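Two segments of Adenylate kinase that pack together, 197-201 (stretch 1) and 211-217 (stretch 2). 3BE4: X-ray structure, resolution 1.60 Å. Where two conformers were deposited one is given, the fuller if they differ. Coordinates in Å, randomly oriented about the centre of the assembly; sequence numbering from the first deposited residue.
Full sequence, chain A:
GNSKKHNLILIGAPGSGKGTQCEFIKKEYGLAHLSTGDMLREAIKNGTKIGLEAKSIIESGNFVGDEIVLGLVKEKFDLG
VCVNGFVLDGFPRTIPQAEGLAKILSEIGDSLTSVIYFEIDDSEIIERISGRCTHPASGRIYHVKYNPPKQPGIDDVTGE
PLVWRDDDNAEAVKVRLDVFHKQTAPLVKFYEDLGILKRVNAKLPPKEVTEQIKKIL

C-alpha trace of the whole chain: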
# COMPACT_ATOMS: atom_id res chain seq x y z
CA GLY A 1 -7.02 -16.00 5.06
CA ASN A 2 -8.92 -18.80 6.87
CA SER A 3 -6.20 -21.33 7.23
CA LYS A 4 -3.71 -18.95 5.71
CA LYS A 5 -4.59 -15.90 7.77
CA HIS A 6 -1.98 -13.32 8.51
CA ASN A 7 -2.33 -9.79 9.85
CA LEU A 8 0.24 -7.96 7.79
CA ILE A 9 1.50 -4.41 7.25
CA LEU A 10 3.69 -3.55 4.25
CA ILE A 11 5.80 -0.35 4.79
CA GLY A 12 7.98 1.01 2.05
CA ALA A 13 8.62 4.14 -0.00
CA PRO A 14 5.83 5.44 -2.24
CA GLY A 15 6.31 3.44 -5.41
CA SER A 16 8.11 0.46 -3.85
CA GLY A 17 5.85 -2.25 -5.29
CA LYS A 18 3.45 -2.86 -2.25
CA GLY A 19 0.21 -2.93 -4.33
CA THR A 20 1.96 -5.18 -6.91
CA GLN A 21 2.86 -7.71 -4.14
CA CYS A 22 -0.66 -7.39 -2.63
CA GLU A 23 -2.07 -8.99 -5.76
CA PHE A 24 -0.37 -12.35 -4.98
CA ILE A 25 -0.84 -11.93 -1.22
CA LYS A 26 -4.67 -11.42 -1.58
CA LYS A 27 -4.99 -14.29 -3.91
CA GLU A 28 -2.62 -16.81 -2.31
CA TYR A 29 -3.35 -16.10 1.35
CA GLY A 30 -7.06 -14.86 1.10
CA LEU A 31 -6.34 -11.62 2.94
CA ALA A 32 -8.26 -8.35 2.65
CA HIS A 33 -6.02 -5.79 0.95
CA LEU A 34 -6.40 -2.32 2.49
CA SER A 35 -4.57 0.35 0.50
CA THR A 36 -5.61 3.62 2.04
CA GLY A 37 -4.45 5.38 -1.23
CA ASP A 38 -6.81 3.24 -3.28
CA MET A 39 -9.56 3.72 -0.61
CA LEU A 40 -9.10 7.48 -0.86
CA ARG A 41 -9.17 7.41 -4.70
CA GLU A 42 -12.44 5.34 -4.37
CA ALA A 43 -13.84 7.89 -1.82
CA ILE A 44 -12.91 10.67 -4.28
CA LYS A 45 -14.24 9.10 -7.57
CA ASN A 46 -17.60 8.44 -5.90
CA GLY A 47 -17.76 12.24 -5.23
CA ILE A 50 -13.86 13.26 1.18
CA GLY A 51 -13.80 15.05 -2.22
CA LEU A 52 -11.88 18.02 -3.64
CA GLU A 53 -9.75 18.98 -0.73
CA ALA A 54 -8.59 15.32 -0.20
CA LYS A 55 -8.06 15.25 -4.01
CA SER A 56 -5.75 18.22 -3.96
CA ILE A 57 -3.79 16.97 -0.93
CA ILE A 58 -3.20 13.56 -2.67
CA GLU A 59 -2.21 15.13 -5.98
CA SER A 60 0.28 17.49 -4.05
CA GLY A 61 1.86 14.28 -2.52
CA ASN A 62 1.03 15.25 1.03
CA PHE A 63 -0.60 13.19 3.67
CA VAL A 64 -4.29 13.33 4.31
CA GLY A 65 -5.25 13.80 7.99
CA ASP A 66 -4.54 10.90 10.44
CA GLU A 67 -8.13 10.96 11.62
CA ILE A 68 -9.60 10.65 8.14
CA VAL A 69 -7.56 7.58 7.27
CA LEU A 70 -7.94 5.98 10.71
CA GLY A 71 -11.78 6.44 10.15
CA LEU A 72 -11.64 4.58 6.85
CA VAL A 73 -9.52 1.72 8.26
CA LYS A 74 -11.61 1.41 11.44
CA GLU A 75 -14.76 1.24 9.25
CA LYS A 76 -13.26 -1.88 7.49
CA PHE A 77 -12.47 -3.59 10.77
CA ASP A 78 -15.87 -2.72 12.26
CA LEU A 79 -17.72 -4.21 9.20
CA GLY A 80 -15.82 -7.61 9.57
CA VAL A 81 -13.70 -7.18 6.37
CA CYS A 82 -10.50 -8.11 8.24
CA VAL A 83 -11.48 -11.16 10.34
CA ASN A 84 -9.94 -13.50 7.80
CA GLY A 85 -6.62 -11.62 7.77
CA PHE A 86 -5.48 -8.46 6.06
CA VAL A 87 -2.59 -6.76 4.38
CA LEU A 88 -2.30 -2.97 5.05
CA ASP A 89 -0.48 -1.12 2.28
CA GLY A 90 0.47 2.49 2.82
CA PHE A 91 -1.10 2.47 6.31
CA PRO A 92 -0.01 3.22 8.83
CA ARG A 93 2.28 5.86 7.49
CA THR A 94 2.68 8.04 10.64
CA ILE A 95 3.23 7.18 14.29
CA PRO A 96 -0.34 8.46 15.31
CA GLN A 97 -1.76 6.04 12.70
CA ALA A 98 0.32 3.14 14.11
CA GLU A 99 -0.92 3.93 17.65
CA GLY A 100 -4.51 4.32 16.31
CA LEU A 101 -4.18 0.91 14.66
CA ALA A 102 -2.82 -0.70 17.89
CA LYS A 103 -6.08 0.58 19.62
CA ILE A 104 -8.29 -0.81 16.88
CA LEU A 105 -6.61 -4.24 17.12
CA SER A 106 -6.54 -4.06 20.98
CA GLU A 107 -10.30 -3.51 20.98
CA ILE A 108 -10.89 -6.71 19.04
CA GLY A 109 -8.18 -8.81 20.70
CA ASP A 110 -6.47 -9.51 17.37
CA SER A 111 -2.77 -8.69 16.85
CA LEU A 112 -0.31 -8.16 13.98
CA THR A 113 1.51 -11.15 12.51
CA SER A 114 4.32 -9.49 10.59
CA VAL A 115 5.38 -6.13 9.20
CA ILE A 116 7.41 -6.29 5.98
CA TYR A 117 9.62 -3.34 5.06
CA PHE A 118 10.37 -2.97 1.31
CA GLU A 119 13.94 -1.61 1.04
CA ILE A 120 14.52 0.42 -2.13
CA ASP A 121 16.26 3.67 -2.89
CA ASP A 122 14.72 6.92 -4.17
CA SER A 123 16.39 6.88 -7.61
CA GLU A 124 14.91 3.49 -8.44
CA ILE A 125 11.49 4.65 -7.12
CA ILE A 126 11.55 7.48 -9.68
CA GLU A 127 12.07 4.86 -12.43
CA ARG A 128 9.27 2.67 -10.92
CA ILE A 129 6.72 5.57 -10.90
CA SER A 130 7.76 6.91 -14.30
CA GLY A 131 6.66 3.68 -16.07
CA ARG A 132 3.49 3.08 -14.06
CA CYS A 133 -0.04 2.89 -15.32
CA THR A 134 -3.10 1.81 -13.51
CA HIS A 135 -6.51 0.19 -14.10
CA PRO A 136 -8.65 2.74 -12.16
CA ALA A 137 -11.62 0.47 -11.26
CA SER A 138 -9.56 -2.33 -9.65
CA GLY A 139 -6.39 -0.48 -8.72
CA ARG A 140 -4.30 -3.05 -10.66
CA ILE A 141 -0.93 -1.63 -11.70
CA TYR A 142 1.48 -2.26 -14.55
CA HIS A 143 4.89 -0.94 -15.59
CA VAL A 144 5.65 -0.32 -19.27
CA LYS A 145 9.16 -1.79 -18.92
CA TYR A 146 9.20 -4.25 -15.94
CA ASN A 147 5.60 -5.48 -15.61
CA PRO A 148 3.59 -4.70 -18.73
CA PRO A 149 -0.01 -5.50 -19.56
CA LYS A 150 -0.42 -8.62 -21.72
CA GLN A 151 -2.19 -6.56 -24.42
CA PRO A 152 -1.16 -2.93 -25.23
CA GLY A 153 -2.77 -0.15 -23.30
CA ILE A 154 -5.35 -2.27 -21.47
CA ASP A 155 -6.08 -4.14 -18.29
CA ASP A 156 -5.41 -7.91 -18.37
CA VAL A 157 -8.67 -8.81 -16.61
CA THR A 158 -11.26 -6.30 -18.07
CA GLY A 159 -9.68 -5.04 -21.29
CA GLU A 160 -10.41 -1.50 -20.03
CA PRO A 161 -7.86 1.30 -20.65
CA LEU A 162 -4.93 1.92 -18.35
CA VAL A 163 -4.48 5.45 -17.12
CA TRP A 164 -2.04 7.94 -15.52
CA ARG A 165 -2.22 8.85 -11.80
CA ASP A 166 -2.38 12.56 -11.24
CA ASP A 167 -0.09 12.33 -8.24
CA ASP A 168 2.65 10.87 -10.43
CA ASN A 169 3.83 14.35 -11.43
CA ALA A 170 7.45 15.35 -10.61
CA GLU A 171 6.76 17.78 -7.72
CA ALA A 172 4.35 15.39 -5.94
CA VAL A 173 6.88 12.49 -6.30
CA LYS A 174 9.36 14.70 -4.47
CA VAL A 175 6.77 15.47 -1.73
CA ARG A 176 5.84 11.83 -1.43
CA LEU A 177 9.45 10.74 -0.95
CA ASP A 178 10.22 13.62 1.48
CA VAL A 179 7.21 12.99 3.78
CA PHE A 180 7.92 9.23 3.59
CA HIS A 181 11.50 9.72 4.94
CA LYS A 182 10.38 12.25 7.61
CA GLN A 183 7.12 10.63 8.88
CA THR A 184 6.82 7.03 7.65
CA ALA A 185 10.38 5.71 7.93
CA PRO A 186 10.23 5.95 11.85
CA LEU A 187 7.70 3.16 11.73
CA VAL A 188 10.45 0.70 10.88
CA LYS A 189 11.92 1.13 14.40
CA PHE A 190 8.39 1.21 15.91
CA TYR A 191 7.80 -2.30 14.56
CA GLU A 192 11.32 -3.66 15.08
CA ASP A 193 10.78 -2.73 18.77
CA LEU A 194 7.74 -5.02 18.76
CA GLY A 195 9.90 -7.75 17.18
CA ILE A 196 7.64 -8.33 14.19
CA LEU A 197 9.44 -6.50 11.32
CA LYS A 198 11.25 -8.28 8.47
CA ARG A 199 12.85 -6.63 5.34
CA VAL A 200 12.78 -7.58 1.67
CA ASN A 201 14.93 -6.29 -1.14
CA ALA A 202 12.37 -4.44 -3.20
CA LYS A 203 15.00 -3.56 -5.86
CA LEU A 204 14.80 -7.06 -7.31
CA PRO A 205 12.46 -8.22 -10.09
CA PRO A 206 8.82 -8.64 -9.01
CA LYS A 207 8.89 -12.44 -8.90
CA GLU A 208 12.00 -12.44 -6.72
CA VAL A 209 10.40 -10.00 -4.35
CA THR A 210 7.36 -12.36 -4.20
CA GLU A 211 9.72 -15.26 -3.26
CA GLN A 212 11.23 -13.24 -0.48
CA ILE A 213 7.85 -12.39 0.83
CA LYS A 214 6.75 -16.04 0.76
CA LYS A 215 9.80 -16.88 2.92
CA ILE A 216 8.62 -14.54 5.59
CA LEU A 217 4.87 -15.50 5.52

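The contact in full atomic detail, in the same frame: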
# COMPACT_ATOMS: atom_id res chain seq x y z
N LEU A 197 9.02 -7.07 12.64
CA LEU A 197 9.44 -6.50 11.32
C LEU A 197 10.50 -7.34 10.62
O LEU A 197 11.57 -7.72 11.26
CB LEU A 197 9.99 -5.17 11.55
CG LEU A 197 10.18 -4.46 10.14
CD1 LEU A 197 9.66 -2.98 10.20
CD2 LEU A 197 11.65 -4.56 9.74
N LYS A 198 10.29 -7.59 9.35
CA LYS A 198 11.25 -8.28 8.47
C LYS A 198 11.39 -7.35 7.20
O LYS A 198 10.54 -6.61 6.90
CB LYS A 198 10.86 -9.69 8.09
CG LYS A 198 11.30 -10.66 9.36
CD LYS A 198 11.16 -12.13 9.18
CE LYS A 198 11.58 -12.81 10.53
N ARG A 199 12.50 -7.47 6.50
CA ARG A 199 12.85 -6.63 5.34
C ARG A 199 12.94 -7.50 4.13
O ARG A 199 13.32 -8.74 4.17
CB ARG A 199 14.18 -5.97 5.59
CG ARG A 199 14.23 -5.15 6.85
CD ARG A 199 15.54 -4.21 7.00
NE ARG A 199 15.52 -3.51 8.26
CZ ARG A 199 15.87 -2.25 8.40
NH1 ARG A 199 16.29 -1.56 7.35
NH2 ARG A 199 15.84 -1.68 9.60
N VAL A 200 12.58 -6.90 2.99
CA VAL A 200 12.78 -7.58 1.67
C VAL A 200 13.47 -6.59 0.78
O VAL A 200 13.41 -5.35 1.04
CB VAL A 200 11.48 -8.07 0.95
CG1 VAL A 200 10.78 -9.19 1.85
CG2 VAL A 200 10.48 -6.95 0.69
N ASN A 201 14.19 -7.14 -0.15
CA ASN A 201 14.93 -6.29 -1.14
C ASN A 201 14.00 -5.96 -2.26
O ASN A 201 13.72 -6.76 -3.14
CB ASN A 201 16.15 -7.05 -1.68
CG ASN A 201 16.92 -6.19 -2.64
OD1 ASN A 201 16.56 -4.99 -2.91
ND2 ASN A 201 18.03 -6.75 -3.11
N GLU A 211 9.09 -14.16 -4.03
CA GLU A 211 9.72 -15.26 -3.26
C GLU A 211 10.29 -14.83 -1.91
O GLU A 211 10.17 -15.58 -0.94
CB GLU A 211 10.74 -16.06 -4.13
CG GLU A 211 10.12 -16.86 -5.30
CD GLU A 211 8.90 -17.71 -4.91
OE1 GLU A 211 9.06 -18.52 -3.96
OE2 GLU A 211 7.79 -17.52 -5.51
N GLN A 212 10.81 -13.61 -1.72
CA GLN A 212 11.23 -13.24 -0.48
C GLN A 212 10.10 -13.02 0.50
O GLN A 212 10.30 -13.25 1.69
CB GLN A 212 12.01 -11.93 -0.56
CG GLN A 212 13.35 -12.01 -1.26
CD GLN A 212 13.85 -10.56 -1.27
OE1 GLN A 212 14.32 -10.03 -0.31
NE2 GLN A 212 13.55 -9.88 -2.40
N ILE A 213 8.99 -12.51 0.00
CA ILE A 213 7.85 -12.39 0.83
C ILE A 213 7.28 -13.75 1.28
O ILE A 213 6.98 -13.90 2.49
CB ILE A 213 6.76 -11.46 0.19
CG1 ILE A 213 7.37 -10.04 0.13
CG2 ILE A 213 5.43 -11.56 1.06
CD1 ILE A 213 6.40 -9.12 -0.68
N LYS A 214 7.20 -14.68 0.39
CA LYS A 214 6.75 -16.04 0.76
C LYS A 214 7.63 -16.69 1.84
O LYS A 214 7.13 -17.46 2.69
CB LYS A 214 6.74 -16.97 -0.44
CG LYS A 214 5.61 -16.71 -1.41
CD LYS A 214 5.75 -17.41 -2.71
CE LYS A 214 4.40 -17.50 -3.35
NZ LYS A 214 4.33 -18.50 -4.44
N LYS A 215 8.90 -16.33 1.89
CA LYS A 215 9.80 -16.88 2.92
C LYS A 215 9.50 -16.36 4.29
O LYS A 215 9.74 -17.06 5.32
CB LYS A 215 11.28 -16.50 2.59
CG LYS A 215 11.85 -17.46 1.55
CD LYS A 215 13.38 -17.15 1.33
CE LYS A 215 13.93 -15.71 1.88
NZ LYS A 215 14.80 -14.79 0.91
N ILE A 216 8.97 -15.15 4.37
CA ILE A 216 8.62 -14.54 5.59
C ILE A 216 7.21 -14.91 6.07
O ILE A 216 6.96 -14.85 7.27
CB ILE A 216 8.58 -12.98 5.39
CG1 ILE A 216 9.96 -12.38 5.29
CG2 ILE A 216 7.88 -12.24 6.62
CD1 ILE A 216 9.90 -10.99 4.73
N LEU A 217 6.27 -15.17 5.17
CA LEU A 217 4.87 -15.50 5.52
C LEU A 217 4.72 -16.99 5.86
O LEU A 217 5.73 -17.69 5.66
CB LEU A 217 3.92 -15.15 4.36
CG LEU A 217 3.82 -13.62 4.23
CD1 LEU A 217 2.79 -13.19 3.16
CD2 LEU A 217 3.57 -12.97 5.57
OXT LEU A 217 3.64 -17.51 6.32

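The strand 197-201 lies against the helix that closes the chain, the two running nearly antiparallel at 162° with axes 8.5 Å apart at closest approach. The contact is small, 309 Å² summed over both sides, and follows the strand's alternation: Lys-198 and Val-200 point their CA-to-CB bonds toward the helix, while Arg-199 points away.

Leu-197 starts the strand out of reach of the helix. Lys-198 makes the first contact with its aliphatic chain: CB lies 3.7 Å from Ile-216 CD1, and CD 4.1 Å from Ile-216 CG1. Its aliphatic carbons offer apolar surface to the isoleucine, and the extended chain carries on to an exposed position, a reasonable use of lysine at an edge. Arg-199 contributes little more than backbone, its O 4.1 Å from Ile-216 CD1, and its guanidinium is hydrogen-bonded elsewhere in the structure.

Val-200 is the buried centre. Its CG1 sits 3.5 Å from Ile-216 CD1 and 3.9 Å from Ile-213 CG1, so one methyl meets two isoleucines separated by about a turn of helix. A compact apolar side chain suits this buried place. CA of Val-200 is 6.2 Å from CA of Gln-212, and Gln-212 OE1 comes within 3.5 Å of Val-200 CA. Ile-216, with chi1 m and chi2 t, reaches across the wider gap beside Lys-198, where its CA lies 7.4 Å from CA of Lys-198.

At Asn-201 the contact turns polar. Gln-212 extends its side chain (chi1 m, chi2 t) and presents its amide to the strand backbone. Asn-201 N donates to Gln-212 OE1 at 2.9 Å and an almost linear 178°, while Gln-212 NE2 donates to Asn-201 O at 3.2 Å and 162°. Glutamine suits this place because one terminal group carries both acceptor and donor, matching the N and O of a single residue. The rule is compact: apolar packing in the middle, a two-point amide clasp at the end.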